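PDB 3GKB: putative enoyl-CoA hydratase, which is of unknown function but, as a crotonase-like family member, probably acts on acyl-CoA thioesters, perhaps by adding water to an enoyl-CoA double bond. Local coordinates for residues B[20-25]-B[41-46]; B[35-40]-B[92-97]; B[108-113]-B[203-208]; B[124-129]-B[186-191]; B[154-159]-B[170-175]. All coordinates share one frame; numbering follows the deposited sequence.

Contact 1: residues B[20-25]-B[41-46]; sequences ARIILD and RTVLTT
Ile22 and Val43 point at each other and meet tip to tip, CD1 of Ile22 lying 3.8 Å from CG1 of Val43. Ile22 is the only residue of 20-25 to touch 41-46, and its shape explains how. With chi1 at -62° its CG1 stands opposite the carbonyl carbon, and the extended second torsion pushes CD1 straight out from the strand, while the shorter CG2 branch stays behind. On the helical side the two partners receive this methyl differently. Val43 has its CA–CB bond aimed at the strand and offers the branch that lies anti to its own backbone N. Leu44 leaves the helix along its flank, but its end comes nearer the strand, CD2 lying 3.9 Å from Ile22 CD1 at an oblique angle. One methyl is thus shared by two neighbouring helical side chains, and the contact is wholly apolar and buried. Away from the strand, Thr45 OG1 bonds Arg41 O at 2.8 Å, adding a second donor to a carbonyl that already takes Thr45 N from the opposite face of its plane. In the fold, strand 19-24, helix 34-48 and strand 55-60 form a beta-alpha-beta crossover. Leu44 also rests on Phe58 of the parallel strand 55-60, whereas Val43 leans the other way, onto Leu11 and Val13 of the antiparallel strand 11-16.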
# COMPACT_ATOMS: atom_id res chain seq x y z
N ALA B 20 -24.17 14.49 9.92
CA ALA B 20 -24.34 15.69 9.08
C ALA B 20 -24.06 15.38 7.63
O ALA B 20 -23.12 14.66 7.33
CB ALA B 20 -23.46 16.82 9.56
N ARG B 21 -24.89 15.87 6.72
CA ARG B 21 -24.69 15.70 5.28
C ARG B 21 -24.36 17.08 4.72
O ARG B 21 -25.12 18.04 4.93
CB ARG B 21 -25.94 15.13 4.61
CG ARG B 21 -26.09 13.64 4.82
CD ARG B 21 -27.28 13.12 4.07
NE ARG B 21 -28.54 13.56 4.67
CZ ARG B 21 -29.73 13.57 4.07
NH1 ARG B 21 -29.86 13.17 2.80
NH2 ARG B 21 -30.80 13.99 4.73
N ILE B 22 -23.21 17.18 4.06
CA ILE B 22 -22.80 18.42 3.43
C ILE B 22 -22.89 18.17 1.94
O ILE B 22 -22.20 17.30 1.41
CB ILE B 22 -21.37 18.83 3.88
CG1 ILE B 22 -21.33 19.09 5.40
CG2 ILE B 22 -20.92 20.05 3.12
CD1 ILE B 22 -19.94 19.42 5.94
N ILE B 23 -23.77 18.90 1.27
CA ILE B 23 -24.01 18.72 -0.15
C ILE B 23 -23.42 19.92 -0.86
O ILE B 23 -23.84 21.06 -0.63
CB ILE B 23 -25.53 18.63 -0.48
CG1 ILE B 23 -26.19 17.49 0.33
CG2 ILE B 23 -25.72 18.42 -1.99
CD1 ILE B 23 -27.73 17.50 0.32
N LEU B 24 -22.46 19.65 -1.74
CA LEU B 24 -21.73 20.66 -2.45
C LEU B 24 -22.50 21.04 -3.73
O LEU B 24 -22.90 20.17 -4.49
CB LEU B 24 -20.31 20.14 -2.78
CG LEU B 24 -19.49 19.69 -1.55
CD1 LEU B 24 -18.42 18.66 -1.93
CD2 LEU B 24 -18.86 20.87 -0.90
N ASP B 25 -22.77 22.34 -3.90
CA ASP B 25 -23.68 22.83 -4.95
C ASP B 25 -23.29 24.25 -5.37
O ASP B 25 -23.73 25.25 -4.77
CB ASP B 25 -25.13 22.77 -4.47
CG ASP B 25 -26.17 22.98 -5.59
OD1 ASP B 25 -25.79 23.25 -6.75
OD2 ASP B 25 -27.39 22.81 -5.30
N ARG B 41 -14.81 26.14 5.72
CA ARG B 41 -14.18 26.40 7.00
C ARG B 41 -15.22 26.68 8.07
O ARG B 41 -15.17 26.12 9.17
CB ARG B 41 -13.20 27.57 6.91
CG ARG B 41 -12.33 27.68 8.15
CD ARG B 41 -11.12 28.58 7.94
NE ARG B 41 -11.55 29.98 8.07
CZ ARG B 41 -11.53 30.91 7.11
NH1 ARG B 41 -11.09 30.65 5.89
NH2 ARG B 41 -11.96 32.14 7.38
N THR B 42 -16.17 27.56 7.76
CA THR B 42 -17.25 27.90 8.70
C THR B 42 -18.05 26.68 9.14
O THR B 42 -18.25 26.45 10.34
CB THR B 42 -18.20 28.97 8.12
OG1 THR B 42 -17.44 30.13 7.78
CG2 THR B 42 -19.27 29.35 9.14
N VAL B 43 -18.49 25.88 8.17
CA VAL B 43 -19.33 24.74 8.48
C VAL B 43 -18.56 23.67 9.26
O VAL B 43 -19.06 23.18 10.27
CB VAL B 43 -19.97 24.12 7.23
CG1 VAL B 43 -20.69 22.81 7.60
CG2 VAL B 43 -20.96 25.07 6.65
N LEU B 44 -17.34 23.36 8.84
CA LEU B 44 -16.58 22.34 9.55
C LEU B 44 -16.14 22.79 10.94
O LEU B 44 -16.14 22.00 11.88
CB LEU B 44 -15.39 21.84 8.72
CG LEU B 44 -15.76 21.01 7.48
CD1 LEU B 44 -14.51 20.70 6.66
CD2 LEU B 44 -16.50 19.71 7.84
N THR B 45 -15.77 24.05 11.08
CA THR B 45 -15.37 24.58 12.39
C THR B 45 -16.57 24.53 13.35
O THR B 45 -16.42 24.07 14.50
CB THR B 45 -14.80 26.01 12.24
OG1 THR B 45 -13.60 25.93 11.45
CG2 THR B 45 -14.43 26.60 13.59
N THR B 46 -17.75 24.91 12.88
CA THR B 46 -18.98 24.83 13.67
C THR B 46 -19.30 23.39 14.06
O THR B 46 -19.66 23.10 15.19
CB THR B 46 -20.18 25.42 12.95
OG1 THR B 46 -19.91 26.78 12.55
CG2 THR B 46 -21.42 25.33 13.82

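Contact 2: residues B[35-40]-B[92-97]; sequences TMMREL and VNVFQA
Met37 reaches from helix 34-48 to Val94 and Phe95, making a Met-aromatic contact beside a capping box at the entry to helix 96-103. Its CB already points at residues 92-97, yet neither CB nor CG has a partner there within 4.2 Å; they serve as a spacer. The chain stays extended through chi2, which carries SD to 5.3 Å from the centroid of the Phe95 ring. That line runs 62° off the ring normal, so the sulfur sits neither over the face nor in the plane. At chi3 (72°) the chain bends, and this turn brings the terminal methyl in to do the touching. CE lies 3.9 Å from Phe95 CD1, approaching the ring obliquely, and 3.4 Å from the backbone O of Val94. It also meets CG2, the Val94 branch anti to the backbone N. Leu84 of helix 78-87 packs on both Met37 and Val94. Phe95, whose CB points away from Met37, comes back through its ring, one face of which carries Val94 CG1 near the rim. The turn presenting both residues is fixed by reciprocal bonds between Asn93 and Gln96: Asn93 N gives to Gln96 OE1 at 3.0 Å, and Gln96 N gives to Asn93 OD1 at 2.8 Å, nearly straight at 174° on the hydrogen.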
# COMPACT_ATOMS: atom_id res chain seq x y z
N THR B 35 -15.19 31.64 -2.06
CA THR B 35 -16.40 31.58 -1.27
C THR B 35 -16.62 30.18 -0.70
O THR B 35 -16.87 30.04 0.49
CB THR B 35 -17.65 32.09 -2.04
OG1 THR B 35 -17.43 33.47 -2.41
CG2 THR B 35 -18.89 32.00 -1.16
N MET B 36 -16.47 29.15 -1.52
CA MET B 36 -16.61 27.78 -1.00
C MET B 36 -15.57 27.46 0.09
O MET B 36 -15.90 26.82 1.09
CB MET B 36 -16.54 26.70 -2.10
CG MET B 36 -16.88 25.27 -1.58
SD MET B 36 -16.62 23.89 -2.78
CE MET B 36 -18.01 24.20 -3.93
N MET B 37 -14.34 27.89 -0.13
CA MET B 37 -13.26 27.66 0.83
C MET B 37 -13.62 28.26 2.20
O MET B 37 -13.40 27.65 3.25
CB MET B 37 -11.94 28.24 0.29
CG MET B 37 -11.34 27.50 -0.91
SD MET B 37 -9.95 28.24 -1.80
CE MET B 37 -8.66 28.01 -0.59
N ARG B 38 -14.21 29.46 2.18
CA ARG B 38 -14.60 30.13 3.42
C ARG B 38 -15.79 29.43 4.06
O ARG B 38 -15.82 29.24 5.28
CB ARG B 38 -14.89 31.61 3.12
CG ARG B 38 -15.34 32.43 4.28
CD ARG B 38 -15.23 33.92 3.91
NE ARG B 38 -16.24 34.35 2.93
CZ ARG B 38 -16.07 34.52 1.61
NH1 ARG B 38 -14.89 34.30 1.01
NH2 ARG B 38 -17.10 34.93 0.88
N GLU B 39 -16.76 29.02 3.24
CA GLU B 39 -17.97 28.38 3.75
C GLU B 39 -17.66 26.99 4.32
O GLU B 39 -18.23 26.60 5.34
CB GLU B 39 -19.09 28.31 2.69
CG GLU B 39 -19.67 29.67 2.33
CD GLU B 39 -20.83 29.60 1.36
OE1 GLU B 39 -21.04 28.56 0.69
OE2 GLU B 39 -21.53 30.63 1.23
N LEU B 40 -16.77 26.25 3.66
CA LEU B 40 -16.30 24.97 4.19
C LEU B 40 -15.65 25.14 5.57
O LEU B 40 -15.91 24.35 6.50
CB LEU B 40 -15.29 24.31 3.23
CG LEU B 40 -15.89 23.59 2.04
CD1 LEU B 40 -14.81 23.37 0.97
CD2 LEU B 40 -16.53 22.24 2.49
N VAL B 92 1.14 25.54 6.57
CA VAL B 92 0.14 25.01 5.66
C VAL B 92 -0.33 26.18 4.79
O VAL B 92 -0.71 27.24 5.31
CB VAL B 92 -1.06 24.40 6.46
CG1 VAL B 92 -2.27 24.11 5.55
CG2 VAL B 92 -0.62 23.20 7.30
N ASN B 93 -0.25 26.02 3.47
CA ASN B 93 -0.72 27.08 2.57
C ASN B 93 -2.24 27.11 2.46
O ASN B 93 -2.94 26.21 2.97
CB ASN B 93 -0.01 27.03 1.22
CG ASN B 93 -0.53 25.94 0.30
OD1 ASN B 93 -1.72 25.64 0.28
ND2 ASN B 93 0.35 25.39 -0.53
N VAL B 94 -2.73 28.16 1.81
CA VAL B 94 -4.18 28.45 1.74
C VAL B 94 -5.00 27.31 1.11
O VAL B 94 -6.12 27.05 1.49
CB VAL B 94 -4.44 29.83 1.03
CG1 VAL B 94 -4.22 29.74 -0.48
CG2 VAL B 94 -5.83 30.32 1.34
N PHE B 95 -4.39 26.59 0.14
CA PHE B 95 -5.04 25.47 -0.49
C PHE B 95 -4.97 24.19 0.32
O PHE B 95 -5.97 23.45 0.43
CB PHE B 95 -4.46 25.31 -1.88
CG PHE B 95 -4.69 26.52 -2.73
CD1 PHE B 95 -5.99 26.84 -3.14
CD2 PHE B 95 -3.66 27.39 -3.03
CE1 PHE B 95 -6.24 27.98 -3.89
CE2 PHE B 95 -3.91 28.54 -3.78
CZ PHE B 95 -5.20 28.83 -4.21
N GLN B 96 -3.79 23.91 0.86
CA GLN B 96 -3.61 22.80 1.79
C GLN B 96 -4.53 22.91 2.99
O GLN B 96 -4.94 21.91 3.55
CB GLN B 96 -2.15 22.72 2.25
CG GLN B 96 -1.16 22.42 1.11
CD GLN B 96 0.30 22.62 1.51
OE1 GLN B 96 0.60 23.35 2.48
NE2 GLN B 96 1.21 21.98 0.77
N ALA B 97 -4.92 24.14 3.36
CA ALA B 97 -5.78 24.34 4.53
C ALA B 97 -7.13 23.62 4.42
O ALA B 97 -7.65 23.20 5.45
CB ALA B 97 -6.00 25.82 4.80

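Contact 3: residues B[108-113]-B[203-208]; sequences VTIVKL and DRVARN
Ile110 sends a single methyl, CD1, into the side of helix 195-210, where Val205 and Ala206 receive it. The conformation is an outstretched one: chi1 of -61° places CG1 opposite the carbonyl carbon, and chi2 of 170° continues the chain away from the strand, leaving CG2 close to the sheet. CD1 therefore ends 3.9 Å from Val205 CG1. Val205 answers with the branch that lies anti to its backbone N; its CA–CB bond points at the strand, and the two side chains pass at a slant rather than head on. Ala206 contributes differently, since its CB projects along the flank of the helix. The same Ile110 methyl lies 4.0 Å from Ala206 CB and equally near Ala206 CA, so it rests against the helix backbone itself, probably because the alanine side chain is short. CA of Ile110 and CA of Ala206, 7.7 Å apart, are the nearest CA pair of the two segments. Further along the strand, Lys112 also faces the helix and forms a salt bridge with Asp199. Val205 packs in addition on Thr174 of the second subunit, and Arg204 makes a salt bridge to Asp176 of that subunit, so this helix packs on the sheet and also touches the second subunit. Such a helix laid on one face of the mainly parallel central sheet is part of the crotonase-like fold.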
# COMPACT_ATOMS: atom_id res chain seq x y z
N VAL B 108 -16.07 11.43 12.14
CA VAL B 108 -15.64 10.57 11.03
C VAL B 108 -16.10 11.26 9.75
O VAL B 108 -17.27 11.67 9.65
CB VAL B 108 -16.29 9.19 11.11
CG1 VAL B 108 -15.94 8.35 9.84
CG2 VAL B 108 -15.88 8.48 12.41
N THR B 109 -15.19 11.43 8.78
CA THR B 109 -15.54 12.10 7.53
C THR B 109 -15.59 11.05 6.38
O THR B 109 -14.68 10.20 6.21
CB THR B 109 -14.53 13.19 7.19
OG1 THR B 109 -13.19 12.64 7.21
CG2 THR B 109 -14.61 14.37 8.20
N ILE B 110 -16.69 11.08 5.63
CA ILE B 110 -16.94 10.11 4.57
C ILE B 110 -17.25 10.88 3.28
O ILE B 110 -18.09 11.77 3.30
CB ILE B 110 -18.16 9.20 4.91
CG1 ILE B 110 -17.90 8.40 6.19
CG2 ILE B 110 -18.47 8.23 3.74
CD1 ILE B 110 -19.17 7.65 6.74
N VAL B 111 -16.58 10.55 2.19
CA VAL B 111 -16.91 11.14 0.87
C VAL B 111 -17.66 10.10 0.04
O VAL B 111 -17.23 8.95 -0.05
CB VAL B 111 -15.65 11.62 0.10
CG1 VAL B 111 -15.98 11.91 -1.39
CG2 VAL B 111 -15.02 12.89 0.78
N LYS B 112 -18.79 10.52 -0.51
CA LYS B 112 -19.54 9.75 -1.49
C LYS B 112 -19.29 10.35 -2.87
O LYS B 112 -19.82 11.44 -3.18
CB LYS B 112 -21.03 9.80 -1.17
CG LYS B 112 -21.88 9.06 -2.19
CD LYS B 112 -23.32 8.89 -1.70
CE LYS B 112 -24.07 10.19 -1.68
NZ LYS B 112 -25.53 10.01 -1.35
N LEU B 113 -18.51 9.64 -3.69
CA LEU B 113 -18.05 10.14 -4.98
C LEU B 113 -18.77 9.43 -6.12
O LEU B 113 -18.49 8.26 -6.41
CB LEU B 113 -16.53 9.95 -5.12
CG LEU B 113 -15.91 10.44 -6.45
CD1 LEU B 113 -16.03 11.99 -6.53
CD2 LEU B 113 -14.47 9.99 -6.62
N ASP B 203 -25.04 5.47 3.17
CA ASP B 203 -26.00 5.73 4.25
C ASP B 203 -25.89 4.69 5.39
O ASP B 203 -25.89 5.04 6.58
CB ASP B 203 -27.41 5.82 3.69
CG ASP B 203 -28.43 6.16 4.76
OD1 ASP B 203 -28.38 7.28 5.33
OD2 ASP B 203 -29.27 5.28 5.06
N ARG B 204 -25.80 3.42 5.02
CA ARG B 204 -25.62 2.34 5.99
C ARG B 204 -24.34 2.49 6.80
O ARG B 204 -24.38 2.36 8.03
CB ARG B 204 -25.61 0.97 5.31
CG ARG B 204 -25.40 -0.18 6.29
CD ARG B 204 -25.45 -1.57 5.65
NE ARG B 204 -24.34 -1.81 4.73
CZ ARG B 204 -23.07 -2.10 5.09
NH1 ARG B 204 -22.72 -2.21 6.36
NH2 ARG B 204 -22.15 -2.28 4.16
N VAL B 205 -23.21 2.76 6.13
CA VAL B 205 -21.92 2.92 6.82
C VAL B 205 -22.03 4.11 7.79
O VAL B 205 -21.66 3.99 8.95
CB VAL B 205 -20.77 3.15 5.82
CG1 VAL B 205 -19.52 3.73 6.52
CG2 VAL B 205 -20.44 1.82 5.07
N ALA B 206 -22.56 5.24 7.32
CA ALA B 206 -22.66 6.45 8.16
C ALA B 206 -23.53 6.23 9.40
O ALA B 206 -23.15 6.60 10.50
CB ALA B 206 -23.17 7.66 7.33
N ARG B 207 -24.68 5.61 9.21
CA ARG B 207 -25.61 5.36 10.30
C ARG B 207 -25.06 4.34 11.26
O ARG B 207 -25.20 4.52 12.46
CB ARG B 207 -27.00 4.97 9.78
CG ARG B 207 -27.72 6.16 9.10
CD ARG B 207 -28.03 7.38 10.02
NE ARG B 207 -28.91 6.98 11.11
CZ ARG B 207 -30.25 6.92 11.05
NH1 ARG B 207 -30.92 6.51 12.12
NH2 ARG B 207 -30.91 7.28 9.94
N ASN B 208 -24.39 3.31 10.75
CA ASN B 208 -23.76 2.29 11.62
C ASN B 208 -22.64 2.86 12.48
O ASN B 208 -22.52 2.51 13.65
CB ASN B 208 -23.26 1.09 10.80
CG ASN B 208 -24.37 0.14 10.38
OD1 ASN B 208 -25.53 0.37 10.67
ND2 ASN B 208 -24.00 -0.94 9.68

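Contact 4: residues B[124-129]-B[186-191]; sequences FVAAAD and YGWINR
Trp188 meets Ala126 not with a face of its indole but with the pyrrole edge: Ala126 CB lies near the ring plane, 3.8 Å from NE1 and 3.9 Å from CD1. The tryptophan follows a Schellman motif, in which Gly187, with positive phi (95°), ends helix 180-186. A chi1 of -161° sets CG of Trp188 anti to its backbone N and swings the ring back to the end of helix 120-127, although its CB sets out along the flank. Next along the chain, Ile189 turns its branches the less common way. Its CG1 sits in the crowded position between backbone N and carbonyl carbon, chi1 63°, and leads away, leaving CG2 to touch Val125 CG1 at 4.0 Å. All these side chains are buried. Helix 120-127 and the approach to strand 191-193 are thereby packed together across strand 130-134, whose Ala131 touches both Val125 and Ile189. Polar groups close to the seam find partners outside it. Asp129 forms salt bridges with Lys221 and with Arg165 of the second subunit, while Ala126 O accepts from Arg162 and from a bound glycerol, probably left from crystallisation. Asn190 OD1 comes to 4.1 Å from Asp129 O, two acceptors that do not bond each other; that OD1 instead takes Ala131 N and Arg162 NH2.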
# COMPACT_ATOMS: atom_id res chain seq x y z
N PHE B 124 -9.50 16.88 -1.87
CA PHE B 124 -10.63 16.87 -0.93
C PHE B 124 -11.08 15.44 -0.70
O PHE B 124 -11.16 14.95 0.45
CB PHE B 124 -11.75 17.75 -1.54
CG PHE B 124 -12.91 18.02 -0.65
CD1 PHE B 124 -13.22 19.34 -0.30
CD2 PHE B 124 -13.76 17.01 -0.21
CE1 PHE B 124 -14.29 19.63 0.49
CE2 PHE B 124 -14.87 17.33 0.61
CZ PHE B 124 -15.11 18.63 0.94
N VAL B 125 -11.27 14.70 -1.81
CA VAL B 125 -11.67 13.29 -1.72
C VAL B 125 -10.66 12.48 -0.91
O VAL B 125 -11.08 11.70 -0.04
CB VAL B 125 -11.88 12.66 -3.12
CG1 VAL B 125 -12.11 11.11 -3.01
CG2 VAL B 125 -13.05 13.36 -3.87
N ALA B 126 -9.36 12.66 -1.17
CA ALA B 126 -8.32 11.81 -0.54
C ALA B 126 -8.10 12.16 0.94
O ALA B 126 -7.60 11.34 1.69
CB ALA B 126 -7.00 11.94 -1.30
N ALA B 127 -8.52 13.35 1.34
CA ALA B 127 -8.26 13.87 2.70
C ALA B 127 -9.25 13.31 3.75
O ALA B 127 -8.93 13.24 4.94
CB ALA B 127 -8.34 15.39 2.71
N ALA B 128 -10.43 12.91 3.29
CA ALA B 128 -11.46 12.38 4.18
C ALA B 128 -11.02 11.05 4.80
O ALA B 128 -10.19 10.33 4.23
CB ALA B 128 -12.77 12.23 3.45
N ASP B 129 -11.60 10.70 5.94
CA ASP B 129 -11.28 9.43 6.57
C ASP B 129 -11.54 8.25 5.64
O ASP B 129 -10.77 7.28 5.59
CB ASP B 129 -12.03 9.21 7.88
CG ASP B 129 -11.65 10.21 8.97
OD1 ASP B 129 -10.51 10.74 8.97
OD2 ASP B 129 -12.53 10.45 9.83
N TYR B 186 -5.42 1.09 -6.23
CA TYR B 186 -4.25 1.88 -5.80
C TYR B 186 -4.32 2.26 -4.32
O TYR B 186 -3.29 2.47 -3.69
CB TYR B 186 -4.11 3.15 -6.66
CG TYR B 186 -3.41 2.98 -8.01
CD1 TYR B 186 -3.39 1.75 -8.69
CD2 TYR B 186 -2.79 4.05 -8.61
CE1 TYR B 186 -2.75 1.64 -9.89
CE2 TYR B 186 -2.16 3.94 -9.81
CZ TYR B 186 -2.14 2.72 -10.46
OH TYR B 186 -1.47 2.60 -11.66
N GLY B 187 -5.52 2.38 -3.76
CA GLY B 187 -5.70 2.77 -2.38
C GLY B 187 -5.96 4.26 -2.22
O GLY B 187 -5.98 4.75 -1.09
N TRP B 188 -6.19 4.96 -3.34
CA TRP B 188 -6.51 6.41 -3.36
C TRP B 188 -7.87 6.66 -2.71
O TRP B 188 -8.08 7.67 -2.02
CB TRP B 188 -6.52 6.90 -4.80
CG TRP B 188 -6.40 8.37 -5.04
CD1 TRP B 188 -6.36 9.38 -4.12
CD2 TRP B 188 -6.32 8.99 -6.32
NE1 TRP B 188 -6.24 10.59 -4.76
CE2 TRP B 188 -6.19 10.38 -6.11
CE3 TRP B 188 -6.30 8.51 -7.63
CZ2 TRP B 188 -6.06 11.29 -7.16
CZ3 TRP B 188 -6.18 9.42 -8.68
CH2 TRP B 188 -6.09 10.79 -8.43
N ILE B 189 -8.78 5.72 -2.90
CA ILE B 189 -10.05 5.70 -2.19
C ILE B 189 -10.24 4.33 -1.54
O ILE B 189 -9.50 3.38 -1.82
CB ILE B 189 -11.25 5.98 -3.12
CG1 ILE B 189 -11.37 4.88 -4.19
CG2 ILE B 189 -11.12 7.35 -3.74
CD1 ILE B 189 -12.54 5.06 -5.16
N ASN B 190 -11.26 4.20 -0.70
CA ASN B 190 -11.44 2.96 0.05
C ASN B 190 -12.02 1.84 -0.82
O ASN B 190 -11.55 0.69 -0.77
CB ASN B 190 -12.34 3.15 1.28
CG ASN B 190 -11.70 4.02 2.34
OD1 ASN B 190 -11.34 5.17 2.08
ND2 ASN B 190 -11.55 3.46 3.54
N ARG B 191 -13.04 2.17 -1.61
CA ARG B 191 -13.79 1.15 -2.35
C ARG B 191 -14.54 1.74 -3.51
O ARG B 191 -15.01 2.85 -3.41
CB ARG B 191 -14.77 0.42 -1.42
CG ARG B 191 -15.13 -1.01 -1.87
CD ARG B 191 -14.15 -1.99 -1.25
NE ARG B 191 -14.31 -2.03 0.20
CZ ARG B 191 -15.25 -2.68 0.86
NH1 ARG B 191 -16.15 -3.46 0.24
NH2 ARG B 191 -15.28 -2.59 2.18

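Contact 5: residues B[154-159]-B[170-175]; sequences GGTQYL and EVVLTA
Glu170 O is gripped twice, by Thr174 N at 2.9 Å and by Thr174 OG1 at 2.8 Å, the two donors arriving from opposite faces of its carbonyl plane. One turn of helix 165-174 is thus doubly tied on the side away from Leu159, while Val171 and Val172 of the same turn point at helix 155-163. Leu159 reaches between them with CD1, which lies 3.7 Å from Val171 CG1 and 3.9 Å from Val172 CG2. Its CG stands opposite the carbonyl carbon (chi1 -77°), and the leucine crosses both valines at a slant; CD2 adds a longer touch to Val171 CG1. The two valines share one rotamer but use different branches: Val171 the one anti to its backbone N, Val172 the one beside it. These are the arms of a helical hairpin, with local axes 10.7 Å apart and running at 143°, nearer antiparallel than crossed. One turn before Leu159, Thr156 CG2 meets the same Val172 methyl more loosely, at 4.4 Å. Thr156 OG1 has polar work instead, taking Gln157 NE2 at 2.9 Å, close to the plane of that amide, and bonding Glu236. Gly154 occupies the N-cap of helix 155-163. Gln157 NE2 also reaches Ser223 O of the third subunit, and the Glu170 carboxylate forms a salt bridge there with Arg191 of that subunit.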
# COMPACT_ATOMS: atom_id res chain seq x y z
N GLY B 154 -2.00 19.56 -0.99
CA GLY B 154 -1.76 18.36 -0.18
C GLY B 154 -1.73 17.08 -1.01
O GLY B 154 -1.27 16.05 -0.52
N GLY B 155 -2.20 17.15 -2.25
CA GLY B 155 -2.39 15.97 -3.10
C GLY B 155 -1.17 15.09 -3.28
O GLY B 155 -1.30 13.85 -3.30
N THR B 156 0.00 15.71 -3.44
CA THR B 156 1.22 14.91 -3.61
C THR B 156 1.47 14.05 -2.36
O THR B 156 1.84 12.88 -2.46
CB THR B 156 2.47 15.76 -3.92
OG1 THR B 156 2.79 16.59 -2.81
CG2 THR B 156 2.30 16.59 -5.21
N GLN B 157 1.19 14.63 -1.19
CA GLN B 157 1.40 13.92 0.06
C GLN B 157 0.31 12.92 0.41
O GLN B 157 0.61 11.83 0.95
CB GLN B 157 1.63 14.91 1.20
CG GLN B 157 2.75 15.94 0.89
CD GLN B 157 4.06 15.25 0.49
OE1 GLN B 157 4.64 14.53 1.28
NE2 GLN B 157 4.49 15.44 -0.75
N TYR B 158 -0.94 13.27 0.12
CA TYR B 158 -2.03 12.33 0.33
C TYR B 158 -1.83 11.10 -0.57
O TYR B 158 -2.02 9.97 -0.13
CB TYR B 158 -3.39 12.98 0.08
CG TYR B 158 -3.67 14.24 0.90
CD1 TYR B 158 -2.95 14.54 2.08
CD2 TYR B 158 -4.65 15.13 0.49
CE1 TYR B 158 -3.23 15.69 2.81
CE2 TYR B 158 -4.92 16.27 1.19
CZ TYR B 158 -4.24 16.55 2.36
OH TYR B 158 -4.55 17.71 3.04
N LEU B 159 -1.43 11.33 -1.81
CA LEU B 159 -1.09 10.23 -2.73
C LEU B 159 0.11 9.47 -2.23
O LEU B 159 0.08 8.24 -2.19
CB LEU B 159 -0.80 10.75 -4.14
CG LEU B 159 -2.08 11.12 -4.93
CD1 LEU B 159 -1.75 12.06 -6.09
CD2 LEU B 159 -2.77 9.84 -5.47
N GLU B 170 3.08 8.62 -10.96
CA GLU B 170 2.24 8.27 -12.08
C GLU B 170 0.97 9.14 -12.09
O GLU B 170 0.63 9.72 -13.12
CB GLU B 170 1.86 6.78 -12.05
CG GLU B 170 0.93 6.38 -13.22
CD GLU B 170 0.28 4.99 -13.02
OE1 GLU B 170 0.53 4.32 -11.99
OE2 GLU B 170 -0.53 4.62 -13.87
N VAL B 171 0.27 9.22 -10.97
CA VAL B 171 -1.00 10.00 -10.94
C VAL B 171 -0.72 11.44 -11.31
O VAL B 171 -1.42 12.02 -12.14
CB VAL B 171 -1.74 9.86 -9.60
CG1 VAL B 171 -2.87 10.90 -9.46
CG2 VAL B 171 -2.31 8.44 -9.46
N VAL B 172 0.28 12.04 -10.67
CA VAL B 172 0.57 13.46 -10.85
C VAL B 172 1.07 13.80 -12.28
O VAL B 172 0.61 14.78 -12.87
CB VAL B 172 1.56 13.92 -9.77
CG1 VAL B 172 2.14 15.29 -10.07
CG2 VAL B 172 0.82 13.88 -8.37
N LEU B 173 1.96 12.98 -12.82
CA LEU B 173 2.61 13.32 -14.09
C LEU B 173 1.82 12.84 -15.30
O LEU B 173 1.81 13.52 -16.31
CB LEU B 173 4.06 12.83 -14.08
CG LEU B 173 5.00 13.60 -13.14
CD1 LEU B 173 6.39 12.98 -13.12
CD2 LEU B 173 5.12 15.12 -13.49
N THR B 174 1.12 11.70 -15.21
CA THR B 174 0.26 11.30 -16.34
C THR B 174 -0.96 12.22 -16.39
O THR B 174 -1.53 12.46 -17.45
CB THR B 174 -0.21 9.83 -16.32
OG1 THR B 174 -1.12 9.57 -15.24
CG2 THR B 174 0.95 8.89 -16.25
N ALA B 175 -1.36 12.72 -15.23
CA ALA B 175 -2.50 13.63 -15.09
C ALA B 175 -3.79 13.06 -15.71
O ALA B 175 -4.67 13.80 -16.08
CB ALA B 175 -2.19 15.01 -15.69

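How the contacts relate
Helix 34-48 serves both contact 1 and contact 2, whose centres are 12 Å apart. Contact 2 also touches contact 4, Leu40 CD1 to Phe124 CE1 at 3.8 Å, and contact 5, Gln96 CG to Gly154 N at 3.7 Å. Contacts 1 and 3 reach the same sheet from opposite faces: strand 55-60 presents Ile56 and Phe58 to the first, Val55 and Val57 to the third. Contact 4 is nested in the loop closed by contact 3, joined where Thr109 OG1 lies 2.8 Å from Asp129 N. Contact 5 is nested within the loop closed by contact 4, Trp188 CH2 lying 3.4 Å from Val171 CG1. Contacts 3 and 4 face the second subunit, 4 and 5 the third. The glycerol about 6 Å from the Ala126 side chain may mark a pocket.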